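Local coordinates for protein major extracellular endoglucanase (Xanthomonas campestris pv. campestris, PDB 4TUF) that hydrolyses internal beta-1,4-glucosidic linkages in cellulose, lichenin and cereal beta-D-glucans through its TIM-barrel catalytic domain of glycoside hydrolase family 5, at residues L92-V106 against N141-D153. Numbering follows the deposited sequence.
Sequences LDKVIAEFNARGMYV and NRYKNVPYVLGLD. With 2HP (dihydrogenphosphate ion), chain E.
R142 opens the contact by gripping D93 side-on, in a worked example of how neighbouring beta-alpha units of a TIM barrel are sewn together. Its chain runs extended from CG, and NE reaches D93 OD1 at 2.9 Å while NH2 reaches D93 OD2 at 2.7 Å. Both oxygens offer their syn lone pairs, and carboxylate and guanidinium lie nearly coplanar, 18° apart. The next residue adds a third bond: Y143 OH donates to D93 OD1, arriving nearly along the C-O bond, with the ring steeply inclined to the carboxylate. Over one face of that ring sits I96 CD1, 3.7 Å from the centroid in a CH-pi contact, while R142 CG covers the opposite face. V146, in the turn that follows, sets CG1 against I96 CG2 and beside the amide of N100. N100 holds its CG anti to the backbone N (chi1 -177°), which carries OD1 past P147 CD to where it accepts a hydrogen bond from the backbone N of Y148 at 3.0 Å. The Y148 ring then lies across the end of helix 88-102, its face centred on CA of G103, the positive-phi residue of a Schellman motif; Y148 CD1 comes over a face of the Y105 ring, the planes 58° apart. V149 CG2 meets I96 CG2 at 3.6 Å, joining sheet to helix. Around V149 the parallel pairing with V106 is made by V106 N to Y148 O and by L150 N to V106 O at 2.7 Å, while L150 CD1 packs against Y105. The chemistry thus divides: a charged, three-bond grip on one carboxylate, probably stabilising its anionic form, ties helix 88-102 to helix 129-143; hydrogen bonds from backbone N-H groups fix the strand entry, and apolar contacts fill in between.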
ATOM      1  N   LEU A  92       2.082  13.917 -11.516  1.00 50.44           N
ATOM      2  CA  LEU A  92       1.362  13.369 -10.372  1.00 42.51           C
ATOM      3  C   LEU A  92       0.012  14.071 -10.243  1.00 47.84           C
ATOM      4  O   LEU A  92      -1.024  13.419 -10.096  1.00 54.11           O
ATOM      5  CB  LEU A  92       2.179  13.522  -9.087  1.00 38.27           C
ATOM      6  CG  LEU A  92       1.592  12.957  -7.788  1.00 38.10           C
ATOM      7  CD1 LEU A  92       1.282  11.472  -7.936  1.00 35.15           C
ATOM      8  CD2 LEU A  92       2.536  13.200  -6.599  1.00 28.27           C
ATOM      9  N   ASP A  93       0.033  15.400 -10.320  1.00 41.32           N
ATOM     10  CA  ASP A  93      -1.190  16.190 -10.279  1.00 42.97           C
ATOM     11  C   ASP A  93      -2.194  15.688 -11.311  1.00 48.98           C
ATOM     12  O   ASP A  93      -3.367  15.476 -11.001  1.00 55.11           O
ATOM     13  CB  ASP A  93      -0.890  17.672 -10.524  1.00 36.09           C
ATOM     14  CG  ASP A  93      -0.224  18.343  -9.335  1.00 50.30           C
ATOM     15  OD1 ASP A  93      -0.068  17.689  -8.276  1.00 49.14           O
ATOM     16  OD2 ASP A  93       0.127  19.537  -9.456  1.00 47.29           O
ATOM     17  N   LYS A  94      -1.713  15.479 -12.532  1.00 41.99           N
ATOM     18  CA  LYS A  94      -2.561  15.068 -13.645  1.00 41.59           C
ATOM     19  C   LYS A  94      -3.083  13.632 -13.497  1.00 45.27           C
ATOM     20  O   LYS A  94      -4.201  13.326 -13.914  1.00 50.17           O
ATOM     21  CB  LYS A  94      -1.790  15.214 -14.956  1.00 41.99           C
ATOM     22  CG  LYS A  94      -2.661  15.400 -16.177  1.00 50.29           C
ATOM     23  CD  LYS A  94      -1.821  15.779 -17.385  1.00 56.67           C
ATOM     24  CE  LYS A  94      -2.698  16.258 -18.527  1.00 64.23           C
ATOM     25  NZ  LYS A  94      -3.403  17.521 -18.167  1.00 72.68           N
ATOM     26  N   VAL A  95      -2.273  12.755 -12.910  1.00 40.32           N
ATOM     27  CA  VAL A  95      -2.673  11.362 -12.728  1.00 45.18           C
ATOM     28  C   VAL A  95      -3.743  11.221 -11.644  1.00 49.35           C
ATOM     29  O   VAL A  95      -4.740  10.520 -11.829  1.00 50.88           O
ATOM     30  CB  VAL A  95      -1.464  10.468 -12.376  1.00 39.86           C
ATOM     31  CG1 VAL A  95      -1.932   9.089 -11.943  1.00 35.57           C
ATOM     32  CG2 VAL A  95      -0.526  10.351 -13.569  1.00 37.81           C
ATOM     33  N   ILE A  96      -3.536  11.893 -10.517  1.00 48.33           N
ATOM     34  CA  ILE A  96      -4.511  11.887  -9.432  1.00 39.89           C
ATOM     35  C   ILE A  96      -5.833  12.499  -9.897  1.00 45.69           C
ATOM     36  O   ILE A  96      -6.913  12.034  -9.521  1.00 48.28           O
ATOM     37  CB  ILE A  96      -3.964  12.635  -8.200  1.00 30.88           C
ATOM     38  CG1 ILE A  96      -2.923  11.763  -7.496  1.00 29.24           C
ATOM     39  CG2 ILE A  96      -5.072  12.981  -7.222  1.00 31.30           C
ATOM     40  CD1 ILE A  96      -1.985  12.531  -6.603  1.00 29.52           C
ATOM     41  N   ALA A  97      -5.742  13.518 -10.747  1.00 43.36           N
ATOM     42  CA  ALA A  97      -6.928  14.155 -11.306  1.00 42.25           C
ATOM     43  C   ALA A  97      -7.692  13.199 -12.222  1.00 41.27           C
ATOM     44  O   ALA A  97      -8.919  13.272 -12.323  1.00 38.82           O
ATOM     45  CB  ALA A  97      -6.542  15.430 -12.061  1.00 38.26           C
ATOM     46  N   GLU A  98      -6.961  12.307 -12.888  1.00 40.71           N
ATOM     47  CA  GLU A  98      -7.572  11.350 -13.808  1.00 43.53           C
ATOM     48  C   GLU A  98      -8.303  10.247 -13.054  1.00 44.88           C
ATOM     49  O   GLU A  98      -9.437   9.906 -13.394  1.00 47.28           O
ATOM     50  CB  GLU A  98      -6.522  10.738 -14.737  1.00 41.91           C
ATOM     51  CG  GLU A  98      -7.053   9.608 -15.614  1.00 43.51           C
ATOM     52  CD  GLU A  98      -8.080  10.077 -16.630  1.00 51.52           C
ATOM     53  OE1 GLU A  98      -8.192  11.304 -16.854  1.00 46.44           O
ATOM     54  OE2 GLU A  98      -8.773   9.212 -17.212  1.00 58.01           O
ATOM     55  N   PHE A  99      -7.645   9.685 -12.041  1.00 37.09           N
ATOM     56  CA  PHE A  99      -8.291   8.740 -11.135  1.00 38.51           C
ATOM     57  C   PHE A  99      -9.564   9.342 -10.553  1.00 43.13           C
ATOM     58  O   PHE A  99     -10.594   8.678 -10.458  1.00 47.17           O
ATOM     59  CB  PHE A  99      -7.349   8.343  -9.998  1.00 36.31           C
ATOM     60  CG  PHE A  99      -6.258   7.399 -10.410  1.00 35.93           C
ATOM     61  CD1 PHE A  99      -6.548   6.258 -11.143  1.00 34.41           C
ATOM     62  CD2 PHE A  99      -4.937   7.653 -10.068  1.00 33.93           C
ATOM     63  CE1 PHE A  99      -5.540   5.389 -11.522  1.00 32.06           C
ATOM     64  CE2 PHE A  99      -3.925   6.787 -10.447  1.00 32.44           C
ATOM     65  CZ  PHE A  99      -4.227   5.654 -11.174  1.00 30.94           C
ATOM     66  N   ASN A 100      -9.477  10.612 -10.173  1.00 41.18           N
ATOM     67  CA  ASN A 100     -10.593  11.312  -9.556  1.00 42.82           C
ATOM     68  C   ASN A 100     -11.770  11.464 -10.507  1.00 44.68           C
ATOM     69  O   ASN A 100     -12.918  11.275 -10.113  1.00 48.13           O
ATOM     70  CB  ASN A 100     -10.139  12.685  -9.058  1.00 44.99           C
ATOM     71  CG  ASN A 100     -11.240  13.440  -8.349  1.00 46.21           C
ATOM     72  OD1 ASN A 100     -11.553  13.160  -7.189  1.00 47.15           O
ATOM     73  ND2 ASN A 100     -11.828  14.414  -9.037  1.00 40.55           N
ATOM     74  N   ALA A 101     -11.476  11.800 -11.760  1.00 45.62           N
ATOM     75  CA  ALA A 101     -12.512  11.988 -12.774  1.00 45.80           C
ATOM     76  C   ALA A 101     -13.187  10.671 -13.144  1.00 43.73           C
ATOM     77  O   ALA A 101     -14.350  10.655 -13.541  1.00 46.87           O
ATOM     78  CB  ALA A 101     -11.926  12.641 -14.014  1.00 43.51           C
ATOM     79  N   ARG A 102     -12.458   9.569 -13.009  1.00 43.96           N
ATOM     80  CA  ARG A 102     -13.009   8.254 -13.319  1.00 47.67           C
ATOM     81  C   ARG A 102     -13.714   7.620 -12.121  1.00 49.82           C
ATOM     82  O   ARG A 102     -14.381   6.590 -12.257  1.00 49.51           O
ATOM     83  CB  ARG A 102     -11.911   7.321 -13.822  1.00 44.43           C
ATOM     84  CG  ARG A 102     -11.298   7.758 -15.132  1.00 48.66           C
ATOM     85  CD  ARG A 102     -10.759   6.570 -15.883  1.00 57.55           C
ATOM     86  NE  ARG A 102     -11.836   5.676 -16.291  1.00 63.52           N
ATOM     87  CZ  ARG A 102     -12.489   5.780 -17.441  1.00 64.73           C
ATOM     88  NH1 ARG A 102     -12.169   6.740 -18.296  1.00 64.12           N
ATOM     89  NH2 ARG A 102     -13.460   4.927 -17.737  1.00 67.07           N
ATOM     90  N   GLY A 103     -13.563   8.238 -10.953  1.00 44.98           N
ATOM     91  CA  GLY A 103     -14.220   7.760  -9.752  1.00 40.59           C
ATOM     92  C   GLY A 103     -13.445   6.637  -9.100  1.00 46.07           C
ATOM     93  O   GLY A 103     -14.027   5.713  -8.535  1.00 51.77           O
ATOM     94  N   MET A 104     -12.121   6.723  -9.178  1.00 37.17           N
ATOM     95  CA  MET A 104     -11.248   5.715  -8.595  1.00 38.59           C
ATOM     96  C   MET A 104     -10.596   6.261  -7.328  1.00 41.10           C
ATOM     97  O   MET A 104     -10.008   7.343  -7.345  1.00 40.11           O
ATOM     98  CB  MET A 104     -10.184   5.271  -9.611  1.00 35.77           C
ATOM     99  CG  MET A 104     -10.768   4.620 -10.865  1.00 43.38           C
ATOM    100  SD  MET A 104      -9.560   4.099 -12.104  1.00 51.25           S
ATOM    101  CE  MET A 104      -8.554   2.960 -11.145  1.00 44.68           C
ATOM    102  N   TYR A 105     -10.710   5.511  -6.232  1.00 40.89           N
ATOM    103  CA  TYR A 105     -10.150   5.921  -4.949  1.00 31.76           C
ATOM    104  C   TYR A 105      -8.632   5.849  -4.992  1.00 38.66           C
ATOM    105  O   TYR A 105      -8.066   4.941  -5.598  1.00 45.16           O
ATOM    106  CB  TYR A 105     -10.693   5.048  -3.815  1.00 31.87           C
ATOM    107  CG  TYR A 105     -12.193   5.125  -3.651  1.00 36.41           C
ATOM    108  CD1 TYR A 105     -12.787   6.208  -3.013  1.00 37.11           C
ATOM    109  CD2 TYR A 105     -13.020   4.119  -4.137  1.00 38.35           C
ATOM    110  CE1 TYR A 105     -14.163   6.288  -2.861  1.00 43.57           C
ATOM    111  CE2 TYR A 105     -14.400   4.192  -3.995  1.00 44.13           C
ATOM    112  CZ  TYR A 105     -14.964   5.280  -3.354  1.00 48.46           C
ATOM    113  OH  TYR A 105     -16.331   5.362  -3.209  1.00 52.37           O
ATOM    114  N   VAL A 106      -7.972   6.806  -4.349  1.00 31.01           N
ATOM    115  CA  VAL A 106      -6.513   6.844  -4.352  1.00 31.25           C
ATOM    116  C   VAL A 106      -5.934   6.915  -2.938  1.00 33.88           C
ATOM    117  O   VAL A 106      -6.223   7.843  -2.184  1.00 35.50           O
ATOM    118  CB  VAL A 106      -5.993   8.048  -5.173  1.00 31.93           C
ATOM    119  CG1 VAL A 106      -4.481   8.145  -5.090  1.00 27.04           C
ATOM    120  CG2 VAL A 106      -6.436   7.934  -6.611  1.00 30.31           C
ATOM    121  N   ASN A 141      -1.952  18.779   2.013  1.00 37.30           N
ATOM    122  CA  ASN A 141      -2.346  20.133   1.665  1.00 33.64           C
ATOM    123  C   ASN A 141      -2.727  20.268   0.197  1.00 42.29           C
ATOM    124  O   ASN A 141      -3.686  20.955  -0.151  1.00 45.80           O
ATOM    125  CB  ASN A 141      -1.220  21.101   1.996  1.00 39.54           C
ATOM    126  CG  ASN A 141      -1.648  22.538   1.886  1.00 50.37           C
ATOM    127  OD1 ASN A 141      -2.832  22.853   2.003  1.00 49.48           O
ATOM    128  ND2 ASN A 141      -0.688  23.426   1.665  1.00 62.40           N
ATOM    129  N   ARG A 142      -1.984  19.591  -0.667  1.00 43.38           N
ATOM    130  CA  ARG A 142      -2.179  19.737  -2.100  1.00 40.81           C
ATOM    131  C   ARG A 142      -3.453  19.061  -2.602  1.00 37.15           C
ATOM    132  O   ARG A 142      -4.188  19.634  -3.399  1.00 35.60           O
ATOM    133  CB  ARG A 142      -0.971  19.180  -2.842  1.00 38.75           C
ATOM    134  CG  ARG A 142      -0.891  19.607  -4.277  1.00 38.55           C
ATOM    135  CD  ARG A 142       0.384  19.109  -4.903  1.00 40.92           C
ATOM    136  NE  ARG A 142       0.565  19.653  -6.243  1.00 43.09           N
ATOM    137  CZ  ARG A 142       1.209  20.784  -6.496  1.00 42.71           C
ATOM    138  NH1 ARG A 142       1.727  21.477  -5.496  1.00 52.96           N
ATOM    139  NH2 ARG A 142       1.338  21.214  -7.740  1.00 45.29           N
ATOM    140  N   TYR A 143      -3.723  17.852  -2.121  1.00 39.28           N
ATOM    141  CA  TYR A 143      -4.801  17.040  -2.684  1.00 39.66           C
ATOM    142  C   TYR A 143      -6.037  16.922  -1.792  1.00 44.44           C
ATOM    143  O   TYR A 143      -6.920  16.113  -2.068  1.00 51.78           O
ATOM    144  CB  TYR A 143      -4.264  15.641  -3.015  1.00 35.73           C
ATOM    145  CG  TYR A 143      -3.065  15.697  -3.939  1.00 42.83           C
ATOM    146  CD1 TYR A 143      -3.191  16.171  -5.239  1.00 36.94           C
ATOM    147  CD2 TYR A 143      -1.803  15.300  -3.508  1.00 36.57           C
ATOM    148  CE1 TYR A 143      -2.101  16.238  -6.083  1.00 38.36           C
ATOM    149  CE2 TYR A 143      -0.707  15.365  -4.349  1.00 29.00           C
ATOM    150  CZ  TYR A 143      -0.862  15.835  -5.633  1.00 38.54           C
ATOM    151  OH  TYR A 143       0.221  15.905  -6.483  1.00 38.24           O
ATOM    152  N   LYS A 144      -6.119  17.739  -0.745  1.00 46.80           N
ATOM    153  CA  LYS A 144      -7.207  17.617   0.227  1.00 45.09           C
ATOM    154  C   LYS A 144      -8.586  17.915  -0.361  1.00 48.88           C
ATOM    155  O   LYS A 144      -9.603  17.573   0.243  1.00 51.41           O
ATOM    156  CB  LYS A 144      -6.962  18.535   1.425  1.00 41.46           C
ATOM    157  CG  LYS A 144      -7.234  20.005   1.171  1.00 41.18           C
ATOM    158  CD  LYS A 144      -6.883  20.840   2.399  1.00 49.90           C
ATOM    159  CE  LYS A 144      -6.842  22.322   2.067  1.00 60.96           C
ATOM    160  NZ  LYS A 144      -6.044  22.594   0.833  1.00 61.10           N
ATOM    161  N   ASN A 145      -8.618  18.548  -1.529  1.00 49.30           N
ATOM    162  CA  ASN A 145      -9.881  18.908  -2.166  1.00 52.83           C
ATOM    163  C   ASN A 145     -10.231  17.977  -3.315  1.00 54.27           C
ATOM    164  O   ASN A 145     -11.264  18.149  -3.960  1.00 56.42           O
ATOM    165  CB  ASN A 145      -9.838  20.354  -2.668  1.00 59.12           C
ATOM    166  CG  ASN A 145      -9.851  21.368  -1.536  1.00 67.82           C
ATOM    167  OD1 ASN A 145     -10.605  21.229  -0.570  1.00 63.37           O
ATOM    168  ND2 ASN A 145      -9.009  22.394  -1.647  1.00 73.26           N
ATOM    169  N   VAL A 146      -9.361  17.005  -3.575  1.00 48.43           N
ATOM    170  CA  VAL A 146      -9.623  15.980  -4.581  1.00 49.59           C
ATOM    171  C   VAL A 146     -10.444  14.851  -3.951  1.00 51.00           C
ATOM    172  O   VAL A 146      -9.895  14.007  -3.243  1.00 51.88           O
ATOM    173  CB  VAL A 146      -8.312  15.414  -5.171  1.00 44.97           C
ATOM    174  CG1 VAL A 146      -8.613  14.400  -6.253  1.00 44.24           C
ATOM    175  CG2 VAL A 146      -7.447  16.532  -5.722  1.00 33.65           C
ATOM    176  N   PRO A 147     -11.762  14.832  -4.214  1.00 48.55           N
ATOM    177  CA  PRO A 147     -12.735  14.012  -3.478  1.00 38.92           C
ATOM    178  C   PRO A 147     -12.380  12.537  -3.382  1.00 42.26           C
ATOM    179  O   PRO A 147     -12.617  11.944  -2.331  1.00 53.73           O
ATOM    180  CB  PRO A 147     -14.026  14.190  -4.282  1.00 37.01           C
ATOM    181  CG  PRO A 147     -13.866  15.484  -4.964  1.00 41.72           C
ATOM    182  CD  PRO A 147     -12.405  15.583  -5.305  1.00 45.06           C
ATOM    183  N   TYR A 148     -11.824  11.957  -4.444  1.00 40.18           N
ATOM    184  CA  TYR A 148     -11.572  10.519  -4.460  1.00 37.10           C
ATOM    185  C   TYR A 148     -10.205  10.127  -3.903  1.00 41.35           C
ATOM    186  O   TYR A 148      -9.847   8.947  -3.904  1.00 38.11           O
ATOM    187  CB  TYR A 148     -11.736   9.968  -5.878  1.00 34.06           C
ATOM    188  CG  TYR A 148     -13.181   9.671  -6.204  1.00 37.82           C
ATOM    189  CD1 TYR A 148     -13.773   8.485  -5.788  1.00 37.70           C
ATOM    190  CD2 TYR A 148     -13.961  10.586  -6.902  1.00 39.45           C
ATOM    191  CE1 TYR A 148     -15.098   8.215  -6.063  1.00 38.33           C
ATOM    192  CE2 TYR A 148     -15.289  10.321  -7.186  1.00 39.21           C
ATOM    193  CZ  TYR A 148     -15.850   9.135  -6.761  1.00 40.20           C
ATOM    194  OH  TYR A 148     -17.166   8.864  -7.037  1.00 52.38           O
ATOM    195  N   VAL A 149      -9.443  11.104  -3.421  1.00 40.66           N
ATOM    196  CA  VAL A 149      -8.220  10.780  -2.703  1.00 33.52           C
ATOM    197  C   VAL A 149      -8.583  10.380  -1.278  1.00 37.46           C
ATOM    198  O   VAL A 149      -9.140  11.166  -0.507  1.00 35.88           O
ATOM    199  CB  VAL A 149      -7.225  11.935  -2.696  1.00 29.77           C
ATOM    200  CG1 VAL A 149      -6.028  11.592  -1.822  1.00 25.95           C
ATOM    201  CG2 VAL A 149      -6.777  12.220  -4.101  1.00 32.11           C
ATOM    202  N   LEU A 150      -8.255   9.139  -0.949  1.00 39.57           N
ATOM    203  CA  LEU A 150      -8.725   8.478   0.256  1.00 37.38           C
ATOM    204  C   LEU A 150      -8.012   8.940   1.523  1.00 46.40           C
ATOM    205  O   LEU A 150      -8.634   9.094   2.574  1.00 51.02           O
ATOM    206  CB  LEU A 150      -8.551   6.971   0.090  1.00 31.95           C
ATOM    207  CG  LEU A 150      -9.627   6.068   0.668  1.00 43.78           C
ATOM    208  CD1 LEU A 150     -10.954   6.325  -0.023  1.00 46.06           C
ATOM    209  CD2 LEU A 150      -9.192   4.636   0.485  1.00 51.48           C
ATOM    210  N   GLY A 151      -6.702   9.143   1.423  1.00 44.23           N
ATOM    211  CA  GLY A 151      -5.898   9.457   2.589  1.00 38.16           C
ATOM    212  C   GLY A 151      -4.448   9.092   2.354  1.00 31.91           C
ATOM    213  O   GLY A 151      -4.004   9.040   1.214  1.00 32.71           O
ATOM    214  N   LEU A 152      -3.714   8.821   3.430  1.00 34.65           N
ATOM    215  CA  LEU A 152      -2.274   8.607   3.335  1.00 33.49           C
ATOM    216  C   LEU A 152      -1.797   7.382   4.096  1.00 33.75           C
ATOM    217  O   LEU A 152      -2.172   7.163   5.250  1.00 34.61           O
ATOM    218  CB  LEU A 152      -1.521   9.839   3.846  1.00 36.96           C
ATOM    219  CG  LEU A 152      -0.854  10.714   2.785  1.00 40.61           C
ATOM    220  CD1 LEU A 152      -0.548  12.097   3.323  1.00 40.16           C
ATOM    221  CD2 LEU A 152       0.417  10.045   2.324  1.00 46.24           C
ATOM    222  N   ASP A 153      -0.976   6.585   3.420  1.00 32.97           N
ATOM    223  CA  ASP A 153      -0.216   5.506   4.038  1.00 34.56           C
ATOM    224  C   ASP A 153       1.091   6.127   4.537  1.00 35.71           C
ATOM    225  O   ASP A 153       1.998   6.379   3.740  1.00 36.88           O
ATOM    226  CB  ASP A 153       0.032   4.378   3.026  1.00 40.93           C
ATOM    227  CG  ASP A 153       0.576   3.108   3.666  1.00 40.87           C
ATOM    228  OD1 ASP A 153       1.159   3.189   4.766  1.00 40.06           O
ATOM    229  OD2 ASP A 153       0.428   2.025   3.053  1.00 39.07           O
TER
HETATM  230  P   2HP E 401      -5.301  16.324 -21.597  1.00100.77           P
HETATM  231  O1  2HP E 401      -6.416  17.323 -21.793  1.00 97.02           O
HETATM  232  O2  2HP E 401      -5.224  15.392 -22.786  1.00 97.84           O
HETATM  233  O3  2HP E 401      -3.992  17.066 -21.454  1.00100.35           O
HETATM  234  O4  2HP E 401      -5.570  15.517 -20.347  1.00104.35           O